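Local structure of putative NAD(P)H-dependent FMN-containing oxidoreductase YwqN (Bacillus subtilis, 1RLI) at residues 99-104 against 144-149. The protein is probably an NAD(P)H-dependent oxidoreductase of the SsuE family that uses FMN as its cofactor. Numbering follows the deposited sequence.
Sequences QTLRDP and HFMGMS
The Phe145 ring meets Leu101 at its edge: CD1 of the leucine lies near the ring plane, 4.3 Å from CE2, and neither face of the phenylalanine is used by 99-104. The ring also has an aromatic neighbour, Trp83 of the second subunit, with the two planes nearly perpendicular at about 85°. The other flat group is the guanidinium of Arg102, which folds back over helix 97-100, with CA of Gln99 4.1 Å above one face and offset toward the rim.

CD1 of Leu101 sits between that ring edge and the sulfur of Met146, with SD 4.3 Å from CD1. The second methyl, CD2, meets CE of Met146 at 4.3 Å. All three chi torsions of the methionine turn the same way, ending with chi3 at -72°, and this curl carries CE across, although its CB does not point at the leucine. The backbones stay well apart, with CA of Leu101 10.1 Å from CA of Met146.

Each partner sits where a helix gives out. Leu101 belongs to a type I turn, Thr100 to Asp103, that runs on from helix 97-100; helix 133-146 finishes in a Schellman motif at Gly147, whose phi is positive, before the chain enters strand 149-157, outermost on that side within this chain. Phe109 of helix 109-114 touches both Leu101 and Met146, and Trp83 of the second subunit packs on both as well. With just 91 Å² buried and only apolar groups meeting, methyls against a ring edge and a thioether, this is a light, non-directional contact, part of a larger hydrophobic cluster at the subunit interface of this flavodoxin-like fold.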
loop_
_atom_site.group_PDB
_atom_site.type_symbol
_atom_site.label_atom_id
_atom_site.label_comp_id
_atom_site.label_asym_id
_atom_site.label_seq_id
_atom_site.Cartn_x
_atom_site.Cartn_y
_atom_site.Cartn_z
ATOM N N GLN D 99 19.320 -16.962 -4.504
ATOM C CA GLN D 99 20.417 -17.878 -4.821
ATOM C C GLN D 99 21.759 -17.204 -4.582
ATOM O O GLN D 99 22.669 -17.790 -4.010
ATOM C CB GLN D 99 20.355 -18.316 -6.292
ATOM C CG GLN D 99 19.400 -19.457 -6.575
ATOM C CD GLN D 99 19.264 -19.749 -8.075
ATOM O OE1 GLN D 99 20.260 -19.840 -8.827
ATOM N NE2 GLN D 99 18.022 -19.904 -8.516
ATOM N N THR D 100 21.882 -15.966 -5.031
ATOM C CA THR D 100 23.135 -15.248 -4.874
ATOM C C THR D 100 23.492 -15.021 -3.417
ATOM O O THR D 100 24.669 -14.960 -3.072
ATOM C CB THR D 100 23.061 -13.923 -5.650
ATOM O OG1 THR D 100 22.618 -14.211 -6.987
ATOM C CG2 THR D 100 24.401 -13.250 -5.689
ATOM N N LEU D 101 22.483 -14.908 -2.557
ATOM C CA LEU D 101 22.722 -14.710 -1.132
ATOM C C LEU D 101 23.315 -15.966 -0.494
ATOM O O LEU D 101 23.755 -15.935 0.659
ATOM C CB LEU D 101 21.419 -14.329 -0.430
ATOM C CG LEU D 101 20.992 -12.872 -0.664
ATOM C CD1 LEU D 101 19.513 -12.702 -0.346
ATOM C CD2 LEU D 101 21.823 -11.953 0.214
ATOM N N ARG D 102 23.337 -17.063 -1.253
ATOM C CA ARG D 102 23.890 -18.326 -0.762
ATOM C C ARG D 102 25.047 -18.764 -1.659
ATOM O O ARG D 102 25.570 -19.870 -1.508
ATOM C CB ARG D 102 22.799 -19.416 -0.788
ATOM C CG ARG D 102 21.540 -19.044 0.003
ATOM C CD ARG D 102 20.570 -20.217 0.177
ATOM N NE ARG D 102 20.009 -20.683 -1.086
ATOM C CZ ARG D 102 18.782 -20.403 -1.520
ATOM N NH1 ARG D 102 17.964 -19.657 -0.791
ATOM N NH2 ARG D 102 18.379 -20.860 -2.698
ATOM N N ASP D 103 25.447 -17.886 -2.582
ATOM C CA ASP D 103 26.490 -18.194 -3.578
ATOM C C ASP D 103 27.911 -17.916 -3.080
ATOM O O ASP D 103 28.270 -16.772 -2.872
ATOM C CB ASP D 103 26.190 -17.358 -4.838
ATOM C CG ASP D 103 26.986 -17.786 -6.054
ATOM O OD1 ASP D 103 28.040 -18.418 -5.902
ATOM O OD2 ASP D 103 26.548 -17.476 -7.178
ATOM N N PRO D 104 28.756 -18.966 -2.923
ATOM C CA PRO D 104 30.117 -18.717 -2.445
ATOM C C PRO D 104 30.977 -17.891 -3.399
ATOM O O PRO D 104 32.042 -17.412 -3.011
ATOM C CB PRO D 104 30.673 -20.132 -2.236
ATOM C CG PRO D 104 30.065 -20.865 -3.380
ATOM C CD PRO D 104 28.596 -20.379 -3.306
ATOM N N HIS D 144 14.511 -2.607 1.418
ATOM C CA HIS D 144 14.700 -2.584 2.858
ATOM C C HIS D 144 15.276 -3.907 3.338
ATOM O O HIS D 144 16.074 -3.940 4.265
ATOM C CB HIS D 144 13.388 -2.353 3.584
ATOM C CG HIS D 144 13.531 -2.351 5.073
ATOM N ND1 HIS D 144 14.052 -1.279 5.764
ATOM C CD2 HIS D 144 13.270 -3.307 5.997
ATOM C CE1 HIS D 144 14.104 -1.572 7.053
ATOM N NE2 HIS D 144 13.634 -2.796 7.220
ATOM N N PHE D 145 14.851 -5.000 2.721
ATOM C CA PHE D 145 15.346 -6.315 3.116
ATOM C C PHE D 145 16.854 -6.405 2.853
ATOM O O PHE D 145 17.602 -7.004 3.637
ATOM C CB PHE D 145 14.592 -7.394 2.330
ATOM C CG PHE D 145 15.083 -8.800 2.595
ATOM C CD1 PHE D 145 14.590 -9.537 3.668
ATOM C CD2 PHE D 145 16.086 -9.354 1.803
ATOM C CE1 PHE D 145 15.101 -10.823 3.955
ATOM C CE2 PHE D 145 16.604 -10.629 2.077
ATOM C CZ PHE D 145 16.107 -11.362 3.158
ATOM N N MET D 146 17.287 -5.802 1.750
ATOM C CA MET D 146 18.683 -5.805 1.342
ATOM C C MET D 146 19.462 -4.678 2.010
ATOM O O MET D 146 20.672 -4.591 1.846
ATOM C CB MET D 146 18.798 -5.668 -0.182
ATOM C CG MET D 146 18.219 -6.826 -0.990
ATOM S SD MET D 146 19.012 -8.433 -0.701
ATOM C CE MET D 146 20.628 -8.217 -1.528
ATOM N N GLY D 147 18.770 -3.824 2.758
ATOM C CA GLY D 147 19.430 -2.712 3.426
ATOM C C GLY D 147 19.771 -1.576 2.489
ATOM O O GLY D 147 20.482 -0.633 2.850
ATOM N N MET D 148 19.256 -1.658 1.272
ATOM C CA MET D 148 19.493 -0.649 0.252
ATOM C C MET D 148 18.587 0.561 0.455
ATOM O O MET D 148 17.404 0.405 0.729
ATOM C CB MET D 148 19.215 -1.266 -1.118
ATOM C CG MET D 148 20.036 -2.539 -1.379
ATOM S SD MET D 148 19.402 -3.531 -2.746
ATOM C CE MET D 148 19.665 -2.325 -4.113
ATOM N N SER D 149 19.142 1.760 0.313
ATOM C CA SER D 149 18.351 2.971 0.464
ATOM C C SER D 149 17.542 3.228 -0.815
ATOM O O SER D 149 18.097 3.329 -1.900
ATOM C CB SER D 149 19.260 4.169 0.740
ATOM O OG SER D 149 19.982 3.965 1.939
#